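Local coordinates for protein (CD58) (Homo sapiens, PDB 1CCZ) that probably mediates cell adhesion in the immune system by presenting an immunoglobulin-like domain that binds the receptor CD2, at residues Y141-K153 / S159-E171. Residues are numbered along the deposited sequence; the frame is centred on the assembly and turned at random.
Sequences YQWTNLRAPFKCK and SQESEMEVVNCPE
Backbone hydrogen bonds F150 N to E165 O, E165 N to F150 O, C152 N to E163 O and E163 N to C152 O, each 2.9 Å, tie strand 150-153 antiparallel to strand 159-165. A water extends the pairing, donating to A148 O and accepting from V167 N. K151 and M164 share a face with K153 and S162; the methionine bends at chi3 (-94°) and lays its methyl along the lysine stem, CE a tight 3.5 Å from K151 CB. Amide oxygen OE1 of Q160 packs against the K153 methylenes, 3.2 Å from CD, where that chain bends at chi3. This beta hairpin edges a four-stranded sheet in the C2-set immunoglobulin domain; the disulfide from C152 to C112 on strand 109-113 joins the two sheets, as in the immunoglobulin fold. V167 touches three side chains: CG2 meets F150 CD2 at 3.6 Å, CB packs against L146 CD2, and CG1 makes an off-centre CH-pi contact 4.2 Å from the centroid of the W143 six-membered ring. L146 CD2 lies over one indole face, toward its rim, and in plane at the F150 ring edge. C169 SG, disulfide-bonded to C105, makes an oblique sulfur-aromatic contact with W143, 3.7 Å from CZ2.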
ATOM      1  N   TYR A 141       2.009 -15.871 -20.979  1.00 29.84           N
ATOM      2  CA  TYR A 141       1.911 -15.187 -22.256  1.00 32.25           C
ATOM      3  C   TYR A 141       2.536 -16.039 -23.345  1.00 32.47           C
ATOM      4  O   TYR A 141       3.641 -16.554 -23.179  1.00 31.70           O
ATOM      5  CB  TYR A 141       2.617 -13.826 -22.161  1.00 32.36           C
ATOM      6  CG  TYR A 141       2.855 -13.151 -23.490  1.00 41.11           C
ATOM      7  CD1 TYR A 141       1.899 -12.295 -24.055  1.00 43.03           C
ATOM      8  CD2 TYR A 141       4.046 -13.358 -24.185  1.00 43.48           C
ATOM      9  CE1 TYR A 141       2.135 -11.666 -25.283  1.00 44.58           C
ATOM     10  CE2 TYR A 141       4.287 -12.739 -25.402  1.00 45.89           C
ATOM     11  CZ  TYR A 141       3.335 -11.897 -25.946  1.00 46.12           C
ATOM     12  OH  TYR A 141       3.616 -11.281 -27.150  1.00 51.68           O
ATOM     13  N   GLN A 142       1.812 -16.203 -24.448  1.00 33.31           N
ATOM     14  CA  GLN A 142       2.308 -16.988 -25.575  1.00 36.81           C
ATOM     15  C   GLN A 142       3.060 -16.001 -26.468  1.00 35.46           C
ATOM     16  O   GLN A 142       2.459 -15.072 -27.015  1.00 33.64           O
ATOM     17  CB  GLN A 142       1.136 -17.620 -26.314  1.00 41.22           C
ATOM     18  CG  GLN A 142       0.924 -19.086 -25.979  1.00 51.64           C
ATOM     19  CD  GLN A 142       0.725 -19.922 -27.234  1.00 60.52           C
ATOM     20  OE1 GLN A 142      -0.024 -19.526 -28.137  1.00 68.69           O
ATOM     21  NE2 GLN A 142       1.392 -21.067 -27.308  1.00 61.93           N
ATOM     22  N   TRP A 143       4.373 -16.175 -26.605  1.00 33.52           N
ATOM     23  CA  TRP A 143       5.119 -15.211 -27.397  1.00 32.64           C
ATOM     24  C   TRP A 143       5.042 -15.408 -28.909  1.00 33.39           C
ATOM     25  O   TRP A 143       4.814 -16.513 -29.413  1.00 31.46           O
ATOM     26  CB  TRP A 143       6.588 -15.131 -26.925  1.00 31.66           C
ATOM     27  CG  TRP A 143       7.438 -16.346 -27.203  1.00 30.91           C
ATOM     28  CD1 TRP A 143       7.989 -16.711 -28.409  1.00 30.76           C
ATOM     29  CD2 TRP A 143       7.861 -17.339 -26.253  1.00 27.87           C
ATOM     30  NE1 TRP A 143       8.723 -17.865 -28.268  1.00 30.23           N
ATOM     31  CE2 TRP A 143       8.666 -18.277 -26.960  1.00 29.62           C
ATOM     32  CE3 TRP A 143       7.641 -17.528 -24.879  1.00 24.65           C
ATOM     33  CZ2 TRP A 143       9.251 -19.392 -26.339  1.00 24.94           C
ATOM     34  CZ3 TRP A 143       8.224 -18.634 -24.258  1.00 25.21           C
ATOM     35  CH2 TRP A 143       9.022 -19.554 -24.992  1.00 26.55           C
ATOM     36  N   THR A 144       5.218 -14.311 -29.625  1.00 34.40           N
ATOM     37  CA  THR A 144       5.180 -14.348 -31.072  1.00 37.66           C
ATOM     38  C   THR A 144       6.606 -14.238 -31.591  1.00 39.32           C
ATOM     39  O   THR A 144       6.913 -14.737 -32.667  1.00 41.58           O
ATOM     40  CB  THR A 144       4.321 -13.195 -31.623  1.00 38.10           C
ATOM     41  OG1 THR A 144       5.001 -11.939 -31.449  1.00 42.12           O
ATOM     42  CG2 THR A 144       2.997 -13.145 -30.891  1.00 40.62           C
ATOM     43  N   ASN A 145       7.474 -13.595 -30.813  1.00 37.89           N
ATOM     44  CA  ASN A 145       8.870 -13.429 -31.203  1.00 37.39           C
ATOM     45  C   ASN A 145       9.796 -13.319 -29.991  1.00 37.87           C
ATOM     46  O   ASN A 145       9.342 -13.073 -28.868  1.00 36.71           O
ATOM     47  CB  ASN A 145       9.032 -12.181 -32.056  1.00 35.02           C
ATOM     48  CG  ASN A 145       9.043 -10.927 -31.238  1.00 34.24           C
ATOM     49  OD1 ASN A 145      10.090 -10.494 -30.774  1.00 35.62           O
ATOM     50  ND2 ASN A 145       7.872 -10.330 -31.048  1.00 35.22           N
ATOM     51  N   LEU A 146      11.097 -13.498 -30.233  1.00 34.44           N
ATOM     52  CA  LEU A 146      12.094 -13.418 -29.178  1.00 30.57           C
ATOM     53  C   LEU A 146      13.192 -12.436 -29.556  1.00 30.10           C
ATOM     54  O   LEU A 146      14.363 -12.656 -29.274  1.00 31.28           O
ATOM     55  CB  LEU A 146      12.675 -14.805 -28.904  1.00 26.89           C
ATOM     56  CG  LEU A 146      11.633 -15.791 -28.353  1.00 27.93           C
ATOM     57  CD1 LEU A 146      12.265 -17.146 -28.160  1.00 28.58           C
ATOM     58  CD2 LEU A 146      11.068 -15.288 -27.036  1.00 28.31           C
ATOM     59  N   ARG A 147      12.806 -11.340 -30.187  1.00 30.15           N
ATOM     60  CA  ARG A 147      13.772 -10.332 -30.601  1.00 33.07           C
ATOM     61  C   ARG A 147      14.319  -9.496 -29.439  1.00 33.10           C
ATOM     62  O   ARG A 147      15.322  -8.799 -29.584  1.00 33.49           O
ATOM     63  CB  ARG A 147      13.140  -9.403 -31.639  1.00 36.83           C
ATOM     64  CG  ARG A 147      12.836 -10.064 -32.975  1.00 39.21           C
ATOM     65  CD  ARG A 147      12.478  -9.007 -34.015  1.00 42.89           C
ATOM     66  NE  ARG A 147      11.195  -8.358 -33.732  1.00 46.03           N
ATOM     67  CZ  ARG A 147      10.005  -8.877 -34.048  1.00 48.58           C
ATOM     68  NH1 ARG A 147       9.920 -10.057 -34.664  1.00 45.58           N
ATOM     69  NH2 ARG A 147       8.892  -8.217 -33.740  1.00 48.40           N
ATOM     70  N   ALA A 148      13.647  -9.540 -28.295  1.00 31.03           N
ATOM     71  CA  ALA A 148      14.105  -8.791 -27.132  1.00 27.25           C
ATOM     72  C   ALA A 148      13.794  -9.586 -25.871  1.00 26.46           C
ATOM     73  O   ALA A 148      12.947 -10.469 -25.881  1.00 25.82           O
ATOM     74  CB  ALA A 148      13.422  -7.443 -27.072  1.00 24.58           C
ATOM     75  N   PRO A 149      14.524  -9.322 -24.783  1.00 26.25           N
ATOM     76  CA  PRO A 149      14.239 -10.058 -23.549  1.00 26.55           C
ATOM     77  C   PRO A 149      12.890  -9.612 -22.978  1.00 24.39           C
ATOM     78  O   PRO A 149      12.323  -8.615 -23.410  1.00 24.33           O
ATOM     79  CB  PRO A 149      15.397  -9.688 -22.620  1.00 26.77           C
ATOM     80  CG  PRO A 149      15.959  -8.431 -23.171  1.00 27.54           C
ATOM     81  CD  PRO A 149      15.658  -8.393 -24.641  1.00 28.03           C
ATOM     82  N   PHE A 150      12.373 -10.367 -22.016  1.00 25.16           N
ATOM     83  CA  PHE A 150      11.108 -10.025 -21.382  1.00 24.11           C
ATOM     84  C   PHE A 150      11.357  -9.394 -20.022  1.00 24.94           C
ATOM     85  O   PHE A 150      12.282  -9.785 -19.308  1.00 26.20           O
ATOM     86  CB  PHE A 150      10.274 -11.275 -21.191  1.00 21.76           C
ATOM     87  CG  PHE A 150       9.699 -11.801 -22.455  1.00 24.11           C
ATOM     88  CD1 PHE A 150       8.511 -11.283 -22.955  1.00 24.50           C
ATOM     89  CD2 PHE A 150      10.344 -12.816 -23.152  1.00 25.82           C
ATOM     90  CE1 PHE A 150       7.967 -11.769 -24.138  1.00 25.06           C
ATOM     91  CE2 PHE A 150       9.810 -13.316 -24.344  1.00 26.89           C
ATOM     92  CZ  PHE A 150       8.615 -12.788 -24.836  1.00 23.96           C
ATOM     93  N   LYS A 151      10.551  -8.404 -19.671  1.00 23.41           N
ATOM     94  CA  LYS A 151      10.674  -7.780 -18.373  1.00 23.83           C
ATOM     95  C   LYS A 151       9.320  -7.942 -17.719  1.00 25.16           C
ATOM     96  O   LYS A 151       8.275  -7.669 -18.333  1.00 23.39           O
ATOM     97  CB  LYS A 151      10.997  -6.305 -18.475  1.00 24.96           C
ATOM     98  CG  LYS A 151      10.973  -5.586 -17.138  1.00 28.55           C
ATOM     99  CD  LYS A 151      11.580  -4.212 -17.317  1.00 37.23           C
ATOM    100  CE  LYS A 151      11.472  -3.377 -16.059  1.00 44.25           C
ATOM    101  NZ  LYS A 151      10.280  -2.480 -16.074  1.00 52.74           N
ATOM    102  N   CYS A 152       9.341  -8.431 -16.486  1.00 23.60           N
ATOM    103  CA  CYS A 152       8.118  -8.599 -15.728  1.00 22.01           C
ATOM    104  C   CYS A 152       8.239  -7.751 -14.495  1.00 22.16           C
ATOM    105  O   CYS A 152       9.246  -7.795 -13.785  1.00 23.99           O
ATOM    106  CB  CYS A 152       7.909 -10.040 -15.330  1.00 22.90           C
ATOM    107  SG  CYS A 152       6.315 -10.220 -14.487  1.00 24.75           S
ATOM    108  N   LYS A 153       7.220  -6.950 -14.252  1.00 23.14           N
ATOM    109  CA  LYS A 153       7.221  -6.082 -13.100  1.00 22.25           C
ATOM    110  C   LYS A 153       6.068  -6.442 -12.169  1.00 23.04           C
ATOM    111  O   LYS A 153       4.946  -6.668 -12.612  1.00 24.82           O
ATOM    112  CB  LYS A 153       7.088  -4.648 -13.570  1.00 23.62           C
ATOM    113  CG  LYS A 153       7.062  -3.651 -12.465  1.00 33.95           C
ATOM    114  CD  LYS A 153       6.666  -2.289 -12.997  1.00 42.90           C
ATOM    115  CE  LYS A 153       7.605  -1.848 -14.111  1.00 50.02           C
ATOM    116  NZ  LYS A 153       7.508  -0.368 -14.330  1.00 55.61           N
ATOM    117  N   SER A 159       4.919  -0.651  -3.489  1.00 32.25           N
ATOM    118  CA  SER A 159       6.214  -1.172  -3.935  1.00 29.42           C
ATOM    119  C   SER A 159       6.210  -1.702  -5.351  1.00 29.12           C
ATOM    120  O   SER A 159       5.168  -1.806  -6.002  1.00 26.52           O
ATOM    121  CB  SER A 159       6.638  -2.326  -3.022  1.00 27.22           C
ATOM    122  OG  SER A 159       5.737  -3.417  -3.190  1.00 24.69           O
ATOM    123  N   GLN A 160       7.404  -2.041  -5.818  1.00 30.72           N
ATOM    124  CA  GLN A 160       7.547  -2.648  -7.130  1.00 32.13           C
ATOM    125  C   GLN A 160       8.940  -3.215  -7.328  1.00 29.33           C
ATOM    126  O   GLN A 160       9.929  -2.668  -6.839  1.00 27.90           O
ATOM    127  CB  GLN A 160       7.187  -1.657  -8.225  1.00 36.97           C
ATOM    128  CG  GLN A 160       8.221  -0.641  -8.532  1.00 46.90           C
ATOM    129  CD  GLN A 160       7.945  -0.017  -9.878  1.00 55.14           C
ATOM    130  OE1 GLN A 160       8.344  -0.548 -10.918  1.00 61.31           O
ATOM    131  NE2 GLN A 160       7.236   1.103  -9.872  1.00 58.33           N
ATOM    132  N   GLU A 161       8.989  -4.347  -8.015  1.00 26.83           N
ATOM    133  CA  GLU A 161      10.234  -5.045  -8.309  1.00 27.36           C
ATOM    134  C   GLU A 161      10.070  -5.693  -9.662  1.00 26.74           C
ATOM    135  O   GLU A 161       8.973  -6.101 -10.033  1.00 26.41           O
ATOM    136  CB  GLU A 161      10.497  -6.159  -7.302  1.00 29.49           C
ATOM    137  CG  GLU A 161      10.471  -5.713  -5.873  1.00 34.34           C
ATOM    138  CD  GLU A 161      11.728  -4.996  -5.505  1.00 41.00           C
ATOM    139  OE1 GLU A 161      12.752  -5.236  -6.182  1.00 42.62           O
ATOM    140  OE2 GLU A 161      11.690  -4.193  -4.546  1.00 46.77           O
ATOM    141  N   SER A 162      11.157  -5.806 -10.406  1.00 25.71           N
ATOM    142  CA  SER A 162      11.045  -6.446 -11.696  1.00 25.87           C
ATOM    143  C   SER A 162      12.185  -7.415 -11.929  1.00 24.20           C
ATOM    144  O   SER A 162      13.170  -7.455 -11.192  1.00 21.76           O
ATOM    145  CB  SER A 162      10.988  -5.390 -12.792  1.00 28.33           C
ATOM    146  OG  SER A 162      12.125  -4.573 -12.721  1.00 34.92           O
ATOM    147  N   GLU A 163      12.009  -8.237 -12.944  1.00 22.68           N
ATOM    148  CA  GLU A 163      13.001  -9.213 -13.320  1.00 22.51           C
ATOM    149  C   GLU A 163      13.039  -9.134 -14.831  1.00 22.89           C
ATOM    150  O   GLU A 163      12.032  -8.848 -15.467  1.00 21.67           O
ATOM    151  CB  GLU A 163      12.570 -10.613 -12.881  1.00 22.77           C
ATOM    152  CG  GLU A 163      13.522 -11.725 -13.307  1.00 29.41           C
ATOM    153  CD  GLU A 163      14.928 -11.500 -12.774  1.00 36.04           C
ATOM    154  OE1 GLU A 163      15.666 -10.637 -13.313  1.00 38.42           O
ATOM    155  OE2 GLU A 163      15.297 -12.188 -11.801  1.00 38.96           O
ATOM    156  N   MET A 164      14.208  -9.350 -15.405  1.00 23.29           N
ATOM    157  CA  MET A 164      14.331  -9.327 -16.845  1.00 24.58           C
ATOM    158  C   MET A 164      15.030 -10.624 -17.249  1.00 24.74           C
ATOM    159  O   MET A 164      16.007 -11.017 -16.623  1.00 24.54           O
ATOM    160  CB  MET A 164      15.143  -8.112 -17.266  1.00 27.65           C
ATOM    161  CG  MET A 164      15.186  -7.950 -18.756  1.00 41.17           C
ATOM    162  SD  MET A 164      15.791  -6.350 -19.227  1.00 51.00           S
ATOM    163  CE  MET A 164      14.221  -5.416 -19.431  1.00 51.26           C
ATOM    164  N   GLU A 165      14.518 -11.311 -18.267  1.00 24.75           N
ATOM    165  CA  GLU A 165      15.136 -12.562 -18.699  1.00 25.75           C
ATOM    166  C   GLU A 165      15.104 -12.745 -20.205  1.00 26.85           C
ATOM    167  O   GLU A 165      14.157 -12.331 -20.862  1.00 28.34           O
ATOM    168  CB  GLU A 165      14.435 -13.767 -18.064  1.00 24.29           C
ATOM    169  CG  GLU A 165      14.486 -13.832 -16.539  1.00 30.63           C
ATOM    170  CD  GLU A 165      15.893 -13.957 -15.976  1.00 34.74           C
ATOM    171  OE1 GLU A 165      16.836 -14.331 -16.713  1.00 36.17           O
ATOM    172  OE2 GLU A 165      16.057 -13.671 -14.776  1.00 35.95           O
ATOM    173  N   VAL A 166      16.150 -13.366 -20.746  1.00 27.58           N
ATOM    174  CA  VAL A 166      16.214 -13.673 -22.174  1.00 24.61           C
ATOM    175  C   VAL A 166      15.726 -15.128 -22.284  1.00 24.33           C
ATOM    176  O   VAL A 166      16.213 -16.005 -21.559  1.00 23.94           O
ATOM    177  CB  VAL A 166      17.687 -13.578 -22.733  1.00 25.03           C
ATOM    178  CG1 VAL A 166      17.728 -13.988 -24.205  1.00 23.69           C
ATOM    179  CG2 VAL A 166      18.211 -12.194 -22.592  1.00 21.22           C
ATOM    180  N   VAL A 167      14.747 -15.385 -23.151  1.00 24.36           N
ATOM    181  CA  VAL A 167      14.241 -16.753 -23.344  1.00 25.59           C
ATOM    182  C   VAL A 167      15.227 -17.549 -24.213  1.00 26.60           C
ATOM    183  O   VAL A 167      15.636 -17.093 -25.286  1.00 28.49           O
ATOM    184  CB  VAL A 167      12.840 -16.754 -24.020  1.00 22.35           C
ATOM    185  CG1 VAL A 167      12.418 -18.165 -24.347  1.00 20.31           C
ATOM    186  CG2 VAL A 167      11.828 -16.093 -23.101  1.00 21.28           C
ATOM    187  N   ASN A 168      15.606 -18.734 -23.746  1.00 26.91           N
ATOM    188  CA  ASN A 168      16.565 -19.592 -24.453  1.00 28.30           C
ATOM    189  C   ASN A 168      15.859 -20.828 -25.012  1.00 28.39           C
ATOM    190  O   ASN A 168      15.691 -21.828 -24.306  1.00 28.55           O
ATOM    191  CB  ASN A 168      17.691 -19.998 -23.471  1.00 27.37           C
ATOM    192  CG  ASN A 168      18.596 -21.103 -24.005  1.00 25.88           C
ATOM    193  OD1 ASN A 168      18.999 -21.082 -25.166  1.00 27.21           O
ATOM    194  ND2 ASN A 168      18.928 -22.062 -23.147  1.00 23.58           N
ATOM    195  N   CYS A 169      15.453 -20.745 -26.278  1.00 30.42           N
ATOM    196  CA  CYS A 169      14.751 -21.837 -26.959  1.00 32.73           C
ATOM    197  C   CYS A 169      15.347 -22.118 -28.347  1.00 34.10           C
ATOM    198  O   CYS A 169      15.818 -21.200 -29.046  1.00 32.29           O
ATOM    199  CB  CYS A 169      13.265 -21.498 -27.132  1.00 32.84           C
ATOM    200  SG  CYS A 169      12.257 -21.511 -25.613  1.00 35.04           S
ATOM    201  N   PRO A 170      15.302 -23.392 -28.777  1.00 35.27           N
ATOM    202  CA  PRO A 170      15.847 -23.756 -30.090  1.00 37.11           C
ATOM    203  C   PRO A 170      15.063 -23.016 -31.162  1.00 41.31           C
ATOM    204  O   PRO A 170      13.850 -22.835 -31.014  1.00 42.69           O
ATOM    205  CB  PRO A 170      15.631 -25.262 -30.176  1.00 33.41           C
ATOM    206  CG  PRO A 170      15.286 -25.702 -28.806  1.00 33.84           C
ATOM    207  CD  PRO A 170      14.711 -24.546 -28.080  1.00 32.41           C
ATOM    208  N   GLU A 171      15.735 -22.560 -32.216  1.00 43.51           N
ATOM    209  CA  GLU A 171      15.038 -21.858 -33.291  1.00 46.40           C
ATOM    210  C   GLU A 171      14.317 -22.893 -34.134  1.00 50.17           C
ATOM    211  O   GLU A 171      14.758 -24.067 -34.116  1.00 52.32           O
ATOM    212  CB  GLU A 171      16.008 -21.087 -34.178  1.00 46.37           C
ATOM    213  CG  GLU A 171      16.309 -19.687 -33.692  1.00 48.42           C
ATOM    214  CD  GLU A 171      17.146 -18.902 -34.680  1.00 50.77           C
ATOM    215  OE1 GLU A 171      17.208 -19.320 -35.868  1.00 51.56           O
ATOM    216  OE2 GLU A 171      17.740 -17.875 -34.270  1.00 51.18           O
ATOM    217  OXT GLU A 171      13.320 -22.518 -34.789  1.00 55.17           O
TER
HETATM  218  O   HOH W   1      13.824 -13.151 -24.891  1.00 25.04           O